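Long-range contacts in amidohydrolase 3 domain-containing protein (Pyrococcus horikoshii, PDB 3IGH), which is of uncharacterised function but is probably a metal-dependent hydrolase of the amidohydrolase family, acting on carbon-nitrogen bonds other than peptide bonds: residues A[271-275]-A[286-290]; A[60-64]-A[200-204]; A[363-367]-A[418-423]. Residue numbers count along the deposited sequence, not the author numbering.

Interaction 1: residues A[271-275]-A[286-290]; sequences ARTAL and TSGQL
Leu275 extends its side chain (chi1 t, chi2 p) along the backbone of 286-290, with CD1 4.0 Å from both Gly288 C and Gln289 N and CD2 3.9 Å from Leu290 CD1. Neither segment is a regular helix or strand; their end-to-end directions differ by 53°, and they come closest at Thr273 and Gly288, whose CA atoms lie 4.0 Å apart. A single direct hydrogen bond joins them, Gln289 N to Thr273 O at 2.9 Å. Around it, CA-H...O contacts run from Gly288 CA to Arg272 O (3.4 Å) and Ala274 O (3.2 Å), and from Leu275 CA to Ser287 O (3.5 Å). Gly288, at phi/psi 102/-163, is what permits such closeness: a CB there would clash with Ala274 O. A water spans the gap, donating to Arg272 O (2.7 Å) and hydrogen-bonded to Thr286 OG1 (2.8 Å). The guanidinium of Arg272 (phi/psi 61/36) forms a salt bridge with Asp282, while Thr273 OG1 (chi1 p) binds Ser268 N. Leu275 and Leu290 both rest on helix 318-331. The contact draws together one irregular surface loop, the long connection between strand 256-264 and helix 294-305 of a TIM-barrel amidohydrolase fold.

Interaction 2: residues A[60-64]-A[200-204]; sequences MPAFF and LGVKS. With SO4 (sulfate ion), chain O.
Backbone hydrogen bonds set the register here: Phe63 N donates to Gly201 O (3.0 Å), and Lys203 N to Phe63 O (3.1 Å), so that Phe63 straddles Val202 as in any parallel pair. Phe63 pairs with Val202 and Phe64 with Ser204 (CA-CA 4.5 and 4.7 Å); the one-residue shift between these bridges is a beta bulge, with Lys203, at phi/psi -108/-4, as the extra residue. CA-H...O contacts add Val202 CA to Phe63 O (3.6 Å) and Phe64 CA to Ser204 O (3.3 Å). Ahead of the strand, Gly201 (phi/psi 85/12) ends helix 183-199 in a Schellman motif. Apolar contacts join Phe63 CB to Val202 CG2 (4.0 Å) and Ala62 CB to Lys203 CG (3.7 Å). The Phe64 ring (chi1 t) takes Ser204 CB over its face, a CH-pi contact of 3.5 Å to the centroid. In polar terms, one water links Phe63 O and Ser204 OG, each at 2.9 Å; Ser204 OG also bonds Asn230. The extended Lys203 reaches Tyr467 O and, from NZ, sulfate O4 at 2.9 Å. This parallel pairing joins barrel strands 58-68 and 202-210; helices 408-417 and 436-450 pack against Phe63, and strand 467-470 flanks strand 58-68.

Interaction 3: residues A[363-367]-A[418-423]; sequences HFIIS and RGKGKV. With SO4 (sulfate ion), chain E.
A small interface packed by aliphatic side chains, with an anion site at its edge, joins helix 364-367, which follows barrel strand 357-360, to the turn after helix 408-417. The loop leaves that helix at Arg418 (phi/psi 49/35) and Gly419 (77/21), then folds back so that Gly419 O accepts Lys422 N (2.8 Å) and Val423 N (3.1 Å). The nearest CA atoms are those of Ile366 and Gly419, 5.6 Å apart. Ile365 (chi1 m, chi2 t) points into the loop: CG2 is 3.5 Å from Arg418 O and 4.1 Å from Val423 CG2, while CD1 lies over the guanidinium face, 3.6 Å from Arg418 NH1. Val423 CG1 reaches Ile366 O at 3.5 Å. Arg418 NH1 is bound by Tyr384 O. His363 NE2 donates to sulfate O4 (2.9 Å), and Lys422 NZ to its O2 (2.7 Å). With no direct hydrogen bond between the segments, van der Waals packing carries the contact; the sulfate, probably from the crystallisation liquor, marks where His363 and Lys422 can together bind an anion.

The three contacts illustrate how chemistry follows position in a barrel protein. Interaction 2 is buried and joins two neighbouring strands, so parallel backbone pairing, broken by a bulge, dominates; interaction 1, a surface contact, also relies on main-chain atoms, yet within one irregular connection and with a single direct hydrogen bond. Interaction 3, partly buried, dispenses with such bonds and relies on aliphatic side chains packed against each other and against backbone. Helix 408-417 is shared by two of them: it packs on Phe63 and Val202 in interaction 2 and runs into the loop of interaction 3. Both of these bind a sulfate through lysine. Interactions 1 and 2 lie on opposite sides of the chain's centre, their own centres 34 Å apart.

Interaction 1: residues A[271-275]-A[286-290]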
ATOM      1  N   ALA A 271      28.236 -15.223 -20.445  1.00 37.98           N
ATOM      2  CA  ALA A 271      29.422 -15.188 -19.606  1.00 39.57           C
ATOM      3  C   ALA A 271      29.850 -16.585 -19.148  1.00 35.42           C
ATOM      4  O   ALA A 271      30.867 -16.724 -18.458  1.00 37.49           O
ATOM      5  CB  ALA A 271      29.176 -14.279 -18.394  1.00 39.68           C
ATOM      6  N   ARG A 272      29.073 -17.599 -19.542  1.00 32.05           N
ATOM      7  CA  ARG A 272      29.253 -19.003 -19.117  1.00 29.80           C
ATOM      8  C   ARG A 272      29.129 -19.183 -17.596  1.00 33.71           C
ATOM      9  O   ARG A 272      29.809 -20.014 -16.994  1.00 33.49           O
ATOM     10  CB  ARG A 272      30.556 -19.636 -19.660  1.00 32.94           C
ATOM     11  CG  ARG A 272      30.727 -19.521 -21.184  1.00 35.29           C
ATOM     12  CD  ARG A 272      31.896 -20.368 -21.684  1.00 39.43           C
ATOM     13  NE  ARG A 272      32.127 -20.221 -23.123  1.00 44.22           N
ATOM     14  CZ  ARG A 272      32.825 -19.232 -23.678  1.00 41.21           C
ATOM     15  NH1 ARG A 272      33.372 -18.287 -22.925  1.00 40.59           N
ATOM     16  NH2 ARG A 272      32.969 -19.184 -24.996  1.00 41.87           N
ATOM     17  N   THR A 273      28.236 -18.404 -16.994  1.00 35.86           N
ATOM     18  CA  THR A 273      27.991 -18.470 -15.557  1.00 31.76           C
ATOM     19  C   THR A 273      26.646 -19.117 -15.235  1.00 30.09           C
ATOM     20  O   THR A 273      26.338 -19.374 -14.065  1.00 33.98           O
ATOM     21  CB  THR A 273      28.123 -17.082 -14.897  1.00 29.34           C
ATOM     22  OG1 THR A 273      27.366 -16.121 -15.645  1.00 31.25           O
ATOM     23  CG2 THR A 273      29.587 -16.648 -14.873  1.00 37.63           C
ATOM     24  N   ALA A 274      25.864 -19.405 -16.279  1.00 27.79           N
ATOM     25  CA  ALA A 274      24.644 -20.183 -16.144  1.00 30.71           C
ATOM     26  C   ALA A 274      25.016 -21.615 -15.794  1.00 35.07           C
ATOM     27  O   ALA A 274      25.975 -22.166 -16.347  1.00 33.44           O
ATOM     28  CB  ALA A 274      23.809 -20.136 -17.424  1.00 28.56           C
ATOM     29  N   LEU A 275      24.262 -22.209 -14.874  1.00 35.32           N
ATOM     30  CA  LEU A 275      24.637 -23.505 -14.297  1.00 28.91           C
ATOM     31  C   LEU A 275      24.055 -24.682 -15.067  1.00 30.45           C
ATOM     32  O   LEU A 275      22.845 -24.905 -15.065  1.00 31.17           O
ATOM     33  CB  LEU A 275      24.225 -23.568 -12.817  1.00 31.88           C
ATOM     34  CG  LEU A 275      24.682 -24.796 -12.018  1.00 32.07           C
ATOM     35  CD1 LEU A 275      26.205 -24.822 -11.883  1.00 40.00           C
ATOM     36  CD2 LEU A 275      24.021 -24.775 -10.646  1.00 33.85           C
ATOM     37  N   THR A 286      34.423 -25.630 -17.558  1.00 42.88           N
ATOM     38  CA  THR A 286      33.436 -25.012 -16.662  1.00 39.25           C
ATOM     39  C   THR A 286      32.004 -25.472 -16.916  1.00 38.17           C
ATOM     40  O   THR A 286      31.645 -25.827 -18.039  1.00 35.55           O
ATOM     41  CB  THR A 286      33.539 -23.453 -16.662  1.00 45.49           C
ATOM     42  OG1 THR A 286      32.769 -22.922 -15.577  1.00 47.35           O
ATOM     43  CG2 THR A 286      33.061 -22.840 -17.985  1.00 38.84           C
ATOM     44  N   SER A 287      31.200 -25.471 -15.855  1.00 32.86           N
ATOM     45  CA  SER A 287      29.778 -25.821 -15.929  1.00 35.34           C
ATOM     46  C   SER A 287      28.884 -24.685 -15.420  1.00 30.31           C
ATOM     47  O   SER A 287      27.678 -24.859 -15.259  1.00 29.88           O
ATOM     48  CB  SER A 287      29.497 -27.093 -15.128  1.00 36.98           C
ATOM     49  OG  SER A 287      30.121 -28.211 -15.712  1.00 43.87           O
ATOM     50  N   GLY A 288      29.488 -23.530 -15.165  1.00 32.63           N
ATOM     51  CA  GLY A 288      28.756 -22.349 -14.735  1.00 30.73           C
ATOM     52  C   GLY A 288      28.892 -22.133 -13.245  1.00 39.74           C
ATOM     53  O   GLY A 288      29.754 -22.719 -12.608  1.00 38.64           O
ATOM     54  N   GLN A 289      28.016 -21.313 -12.679  1.00 31.66           N
ATOM     55  CA  GLN A 289      28.222 -20.843 -11.323  1.00 36.05           C
ATOM     56  C   GLN A 289      26.908 -20.634 -10.573  1.00 43.52           C
ATOM     57  O   GLN A 289      26.065 -19.822 -10.977  1.00 36.91           O
ATOM     58  CB  GLN A 289      29.041 -19.555 -11.381  1.00 39.22           C
ATOM     59  CG  GLN A 289      29.413 -18.953 -10.060  1.00 56.63           C
ATOM     60  CD  GLN A 289      30.111 -17.622 -10.235  1.00 64.34           C
ATOM     61  OE1 GLN A 289      29.529 -16.570  -9.981  1.00 72.03           O
ATOM     62  NE2 GLN A 289      31.360 -17.662 -10.691  1.00 64.78           N
ATOM     63  N   LEU A 290      26.751 -21.386  -9.486  1.00 34.97           N
ATOM     64  CA  LEU A 290      25.633 -21.236  -8.567  1.00 35.15           C
ATOM     65  C   LEU A 290      25.857 -20.000  -7.710  1.00 36.19           C
ATOM     66  O   LEU A 290      26.897 -19.859  -7.057  1.00 39.56           O
ATOM     67  CB  LEU A 290      25.481 -22.490  -7.697  1.00 36.29           C
ATOM     68  CG  LEU A 290      24.280 -22.610  -6.757  1.00 42.06           C
ATOM     69  CD1 LEU A 290      22.973 -22.789  -7.518  1.00 45.13           C
ATOM     70  CD2 LEU A 290      24.493 -23.754  -5.775  1.00 42.40           C
TER
HETATM   71  O   HOH W   1      32.232 -20.244 -15.899  1.00 43.18           O

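Interaction 2: residues A[60-64]-A[200-204]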
ATOM      1  N   MET A  60      -7.102  -3.769 -28.350  1.00 31.19           N
ATOM      2  CA  MET A  60      -6.624  -5.008 -27.721  1.00 33.89           C
ATOM      3  C   MET A  60      -6.189  -4.705 -26.280  1.00 35.24           C
ATOM      4  O   MET A  60      -5.920  -3.540 -25.963  1.00 29.22           O
ATOM      5  CB  MET A  60      -5.484  -5.662 -28.542  1.00 32.32           C
ATOM      6  CG  MET A  60      -4.174  -4.883 -28.641  1.00 33.40           C
ATOM      7  SD  MET A  60      -2.784  -5.765 -29.440  1.00 27.41           S
ATOM      8  CE  MET A  60      -2.101  -6.667 -28.043  1.00 39.40           C
ATOM      9  N   PRO A  61      -6.136  -5.734 -25.403  1.00 32.98           N
ATOM     10  CA  PRO A  61      -5.523  -5.488 -24.099  1.00 32.47           C
ATOM     11  C   PRO A  61      -4.097  -4.980 -24.266  1.00 32.60           C
ATOM     12  O   PRO A  61      -3.387  -5.387 -25.192  1.00 29.18           O
ATOM     13  CB  PRO A  61      -5.522  -6.867 -23.440  1.00 32.22           C
ATOM     14  CG  PRO A  61      -6.642  -7.599 -24.095  1.00 33.78           C
ATOM     15  CD  PRO A  61      -6.643  -7.118 -25.513  1.00 33.37           C
ATOM     16  N   ALA A  62      -3.688  -4.070 -23.394  1.00 32.02           N
ATOM     17  CA  ALA A  62      -2.349  -3.504 -23.495  1.00 31.57           C
ATOM     18  C   ALA A  62      -1.289  -4.561 -23.175  1.00 32.42           C
ATOM     19  O   ALA A  62      -1.591  -5.592 -22.562  1.00 30.56           O
ATOM     20  CB  ALA A  62      -2.224  -2.287 -22.581  1.00 29.97           C
ATOM     21  N   PHE A  63      -0.061  -4.339 -23.638  1.00 28.16           N
ATOM     22  CA  PHE A  63       1.023  -5.251 -23.332  1.00 27.27           C
ATOM     23  C   PHE A  63       1.371  -5.190 -21.838  1.00 27.64           C
ATOM     24  O   PHE A  63       1.216  -4.148 -21.182  1.00 28.90           O
ATOM     25  CB  PHE A  63       2.256  -4.964 -24.195  1.00 29.98           C
ATOM     26  CG  PHE A  63       2.072  -5.329 -25.656  1.00 30.68           C
ATOM     27  CD1 PHE A  63       2.210  -6.651 -26.081  1.00 29.73           C
ATOM     28  CD2 PHE A  63       1.751  -4.355 -26.595  1.00 34.46           C
ATOM     29  CE1 PHE A  63       2.050  -6.998 -27.427  1.00 33.39           C
ATOM     30  CE2 PHE A  63       1.587  -4.686 -27.945  1.00 33.46           C
ATOM     31  CZ  PHE A  63       1.729  -6.007 -28.360  1.00 32.40           C
ATOM     32  N   PHE A  64       1.806  -6.330 -21.317  1.00 26.45           N
ATOM     33  CA  PHE A  64       2.240  -6.448 -19.925  1.00 27.51           C
ATOM     34  C   PHE A  64       3.627  -7.091 -19.990  1.00 27.57           C
ATOM     35  O   PHE A  64       3.757  -8.262 -20.336  1.00 26.39           O
ATOM     36  CB  PHE A  64       1.231  -7.331 -19.173  1.00 25.93           C
ATOM     37  CG  PHE A  64       1.378  -7.335 -17.658  1.00 28.88           C
ATOM     38  CD1 PHE A  64       0.239  -7.286 -16.863  1.00 27.50           C
ATOM     39  CD2 PHE A  64       2.631  -7.408 -17.029  1.00 27.78           C
ATOM     40  CE1 PHE A  64       0.328  -7.287 -15.460  1.00 34.44           C
ATOM     41  CE2 PHE A  64       2.733  -7.411 -15.637  1.00 29.14           C
ATOM     42  CZ  PHE A  64       1.566  -7.348 -14.852  1.00 27.83           C
ATOM     43  N   LEU A 200       5.009   2.820 -26.128  1.00 35.20           N
ATOM     44  CA  LEU A 200       5.097   1.548 -26.823  1.00 31.61           C
ATOM     45  C   LEU A 200       3.864   0.659 -26.633  1.00 31.59           C
ATOM     46  O   LEU A 200       3.786  -0.432 -27.203  1.00 34.09           O
ATOM     47  CB  LEU A 200       6.363   0.805 -26.379  1.00 31.59           C
ATOM     48  CG  LEU A 200       7.659   1.322 -27.004  1.00 37.54           C
ATOM     49  CD1 LEU A 200       8.879   0.790 -26.255  1.00 36.19           C
ATOM     50  CD2 LEU A 200       7.704   0.947 -28.487  1.00 37.57           C
ATOM     51  N   GLY A 201       2.907   1.111 -25.832  1.00 30.78           N
ATOM     52  CA  GLY A 201       1.714   0.308 -25.546  1.00 31.54           C
ATOM     53  C   GLY A 201       1.878  -0.693 -24.397  1.00 32.91           C
ATOM     54  O   GLY A 201       1.035  -1.567 -24.208  1.00 34.34           O
ATOM     55  N   VAL A 202       2.958  -0.562 -23.629  1.00 28.09           N
ATOM     56  CA  VAL A 202       3.188  -1.423 -22.455  1.00 30.59           C
ATOM     57  C   VAL A 202       2.656  -0.678 -21.229  1.00 28.87           C
ATOM     58  O   VAL A 202       3.242   0.323 -20.802  1.00 32.65           O
ATOM     59  CB  VAL A 202       4.695  -1.745 -22.267  1.00 27.71           C
ATOM     60  CG1 VAL A 202       4.930  -2.660 -21.040  1.00 29.70           C
ATOM     61  CG2 VAL A 202       5.254  -2.404 -23.505  1.00 26.54           C
ATOM     62  N   LYS A 203       1.532  -1.140 -20.686  1.00 27.42           N
ATOM     63  CA  LYS A 203       0.863  -0.390 -19.625  1.00 25.76           C
ATOM     64  C   LYS A 203       0.974  -1.016 -18.239  1.00 27.99           C
ATOM     65  O   LYS A 203       0.507  -0.434 -17.269  1.00 26.44           O
ATOM     66  CB  LYS A 203      -0.596  -0.112 -19.981  1.00 28.35           C
ATOM     67  CG  LYS A 203      -0.734   0.820 -21.192  1.00 33.48           C
ATOM     68  CD  LYS A 203      -2.166   1.295 -21.385  1.00 39.80           C
ATOM     69  CE  LYS A 203      -2.228   2.300 -22.526  1.00 48.34           C
ATOM     70  NZ  LYS A 203      -3.576   2.895 -22.648  1.00 49.69           N
ATOM     71  N   SER A 204       1.588  -2.194 -18.164  1.00 26.33           N
ATOM     72  CA  SER A 204       1.825  -2.886 -16.888  1.00 25.51           C
ATOM     73  C   SER A 204       3.169  -3.594 -16.963  1.00 30.70           C
ATOM     74  O   SER A 204       3.554  -4.085 -18.031  1.00 28.61           O
ATOM     75  CB  SER A 204       0.743  -3.921 -16.602  1.00 25.54           C
ATOM     76  OG  SER A 204      -0.561  -3.385 -16.587  1.00 28.73           O
TER
HETATM   77  S   SO4 O  14      -4.573   4.632 -18.780  0.50 63.47           S
HETATM   78  O1  SO4 O  14      -5.959   5.086 -18.855  0.50 53.41           O
HETATM   79  O2  SO4 O  14      -3.764   5.699 -18.200  0.50 49.81           O
HETATM   80  O3  SO4 O  14      -4.496   3.451 -17.925  0.50 41.69           O
HETATM   81  O4  SO4 O  14      -4.069   4.308 -20.113  0.50 52.31           O
HETATM   82  O   HOH W   2      -1.051  -3.960 -19.363  1.00 31.84           O

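Interaction 3: residues A[363-367]-A[418-423]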
ATOM      1  N   HIS A 363      13.010 -12.223 -27.324  1.00 31.76           N
ATOM      2  CA  HIS A 363      14.026 -11.479 -28.071  1.00 33.39           C
ATOM      3  C   HIS A 363      15.476 -11.925 -27.811  1.00 36.65           C
ATOM      4  O   HIS A 363      16.371 -11.605 -28.600  1.00 30.80           O
ATOM      5  CB  HIS A 363      13.851  -9.961 -27.934  1.00 30.50           C
ATOM      6  CG  HIS A 363      14.464  -9.188 -29.061  1.00 34.20           C
ATOM      7  ND1 HIS A 363      15.746  -8.690 -29.007  1.00 32.30           N
ATOM      8  CD2 HIS A 363      13.987  -8.867 -30.288  1.00 36.19           C
ATOM      9  CE1 HIS A 363      16.026  -8.073 -30.141  1.00 36.25           C
ATOM     10  NE2 HIS A 363      14.977  -8.170 -30.936  1.00 35.47           N
ATOM     11  N   PHE A 364      15.705 -12.687 -26.733  1.00 29.39           N
ATOM     12  CA  PHE A 364      17.009 -13.328 -26.493  1.00 29.98           C
ATOM     13  C   PHE A 364      17.431 -14.271 -27.633  1.00 31.92           C
ATOM     14  O   PHE A 364      18.618 -14.448 -27.862  1.00 33.85           O
ATOM     15  CB  PHE A 364      17.031 -14.106 -25.166  1.00 33.11           C
ATOM     16  CG  PHE A 364      17.328 -13.256 -23.942  1.00 32.08           C
ATOM     17  CD1 PHE A 364      16.486 -12.218 -23.559  1.00 38.30           C
ATOM     18  CD2 PHE A 364      18.450 -13.520 -23.158  1.00 47.12           C
ATOM     19  CE1 PHE A 364      16.759 -11.450 -22.405  1.00 31.28           C
ATOM     20  CE2 PHE A 364      18.730 -12.757 -22.022  1.00 45.02           C
ATOM     21  CZ  PHE A 364      17.879 -11.722 -21.646  1.00 41.65           C
ATOM     22  N   ILE A 365      16.465 -14.891 -28.316  1.00 32.44           N
ATOM     23  CA  ILE A 365      16.735 -15.675 -29.536  1.00 36.44           C
ATOM     24  C   ILE A 365      17.554 -14.859 -30.549  1.00 36.36           C
ATOM     25  O   ILE A 365      18.524 -15.357 -31.130  1.00 37.69           O
ATOM     26  CB  ILE A 365      15.418 -16.156 -30.204  1.00 37.44           C
ATOM     27  CG1 ILE A 365      14.728 -17.215 -29.336  1.00 34.44           C
ATOM     28  CG2 ILE A 365      15.659 -16.708 -31.625  1.00 39.17           C
ATOM     29  CD1 ILE A 365      13.288 -17.427 -29.699  1.00 36.82           C
ATOM     30  N   ILE A 366      17.179 -13.589 -30.701  1.00 36.82           N
ATOM     31  CA  ILE A 366      17.834 -12.699 -31.650  0.50 37.18           C
ATOM     32  C   ILE A 366      19.197 -12.215 -31.168  1.00 40.13           C
ATOM     33  O   ILE A 366      20.167 -12.234 -31.940  1.00 37.04           O
ATOM     34  CB  ILE A 366      16.896 -11.530 -32.045  0.50 39.81           C
ATOM     35  CG1 ILE A 366      15.860 -12.045 -33.040  0.50 39.94           C
ATOM     36  CG2 ILE A 366      17.667 -10.345 -32.647  0.50 39.66           C
ATOM     37  CD1 ILE A 366      14.582 -11.294 -33.005  0.50 38.32           C
ATOM     38  N   SER A 367      19.277 -11.804 -29.900  1.00 33.21           N
ATOM     39  CA  SER A 367      20.497 -11.217 -29.351  0.50 32.95           C
ATOM     40  C   SER A 367      21.587 -12.248 -29.075  1.00 35.02           C
ATOM     41  O   SER A 367      22.773 -11.979 -29.292  1.00 36.97           O
ATOM     42  CB  SER A 367      20.190 -10.429 -28.074  0.50 34.48           C
ATOM     43  OG  SER A 367      19.447  -9.260 -28.367  0.50 43.53           O
ATOM     44  N   ARG A 418      11.110 -16.694 -34.617  1.00 37.11           N
ATOM     45  CA  ARG A 418      12.306 -17.335 -34.041  1.00 39.88           C
ATOM     46  C   ARG A 418      13.654 -17.017 -34.685  1.00 39.01           C
ATOM     47  O   ARG A 418      14.531 -17.866 -34.719  1.00 36.14           O
ATOM     48  CB  ARG A 418      12.114 -18.856 -33.920  1.00 44.54           C
ATOM     49  CG  ARG A 418      11.318 -19.262 -32.701  1.00 45.79           C
ATOM     50  CD  ARG A 418      11.338 -20.763 -32.458  1.00 36.07           C
ATOM     51  NE  ARG A 418      12.497 -21.246 -31.697  1.00 36.66           N
ATOM     52  CZ  ARG A 418      12.605 -21.199 -30.366  1.00 35.56           C
ATOM     53  NH1 ARG A 418      11.651 -20.641 -29.630  1.00 27.20           N
ATOM     54  NH2 ARG A 418      13.685 -21.690 -29.771  1.00 31.94           N
ATOM     55  N   GLY A 419      13.825 -15.790 -35.160  1.00 36.87           N
ATOM     56  CA  GLY A 419      15.096 -15.364 -35.732  1.00 35.98           C
ATOM     57  C   GLY A 419      15.360 -15.864 -37.141  1.00 34.76           C
ATOM     58  O   GLY A 419      16.518 -15.931 -37.559  1.00 38.11           O
ATOM     59  N   LYS A 420      14.298 -16.242 -37.855  1.00 35.62           N
ATOM     60  CA  LYS A 420      14.408 -16.641 -39.270  1.00 42.79           C
ATOM     61  C   LYS A 420      15.187 -15.582 -40.049  1.00 44.72           C
ATOM     62  O   LYS A 420      14.840 -14.399 -40.005  1.00 38.13           O
ATOM     63  CB  LYS A 420      13.021 -16.848 -39.884  1.00 43.23           C
ATOM     64  CG  LYS A 420      13.033 -17.362 -41.329  1.00 49.34           C
ATOM     65  CD  LYS A 420      11.671 -17.924 -41.750  1.00 53.17           C
ATOM     66  CE  LYS A 420      10.691 -16.832 -42.164  1.00 83.81           C
ATOM     67  NZ  LYS A 420       9.417 -17.403 -42.697  1.00 88.47           N
ATOM     68  N   GLY A 421      16.273 -16.009 -40.692  1.00 42.64           N
ATOM     69  CA  GLY A 421      17.126 -15.118 -41.475  1.00 37.51           C
ATOM     70  C   GLY A 421      18.022 -14.217 -40.656  1.00 43.71           C
ATOM     71  O   GLY A 421      18.557 -13.233 -41.178  1.00 45.02           O
ATOM     72  N   LYS A 422      18.203 -14.548 -39.375  1.00 36.51           N
ATOM     73  CA  LYS A 422      18.934 -13.681 -38.449  1.00 37.73           C
ATOM     74  C   LYS A 422      19.958 -14.447 -37.622  1.00 33.73           C
ATOM     75  O   LYS A 422      21.078 -13.967 -37.412  1.00 44.29           O
ATOM     76  CB  LYS A 422      17.962 -12.928 -37.518  1.00 41.09           C
ATOM     77  CG  LYS A 422      17.048 -11.909 -38.224  1.00 42.57           C
ATOM     78  CD  LYS A 422      16.159 -11.142 -37.241  1.00 45.46           C
ATOM     79  CE  LYS A 422      15.114 -10.315 -37.984  1.00 46.50           C
ATOM     80  NZ  LYS A 422      14.271  -9.506 -37.058  1.00 47.18           N
ATOM     81  N   VAL A 423      19.565 -15.634 -37.159  1.00 35.05           N
ATOM     82  CA  VAL A 423      20.397 -16.459 -36.291  1.00 35.77           C
ATOM     83  C   VAL A 423      20.240 -17.932 -36.636  1.00 31.40           C
ATOM     84  O   VAL A 423      19.183 -18.358 -37.113  1.00 37.29           O
ATOM     85  CB  VAL A 423      20.064 -16.262 -34.765  1.00 43.23           C
ATOM     86  CG1 VAL A 423      20.563 -14.904 -34.235  1.00 37.70           C
ATOM     87  CG2 VAL A 423      18.581 -16.454 -34.493  1.00 31.15           C
TER
HETATM   88  S   SO4 E   4      15.266  -6.934 -34.340  1.00 54.72           S
HETATM   89  O1  SO4 E   4      14.938  -5.700 -35.047  1.00 56.57           O
HETATM   90  O2  SO4 E   4      15.565  -7.989 -35.305  1.00 51.42           O
HETATM   91  O3  SO4 E   4      16.408  -6.705 -33.462  1.00 54.59           O
HETATM   92  O4  SO4 E   4      14.122  -7.355 -33.538  1.00 55.79           O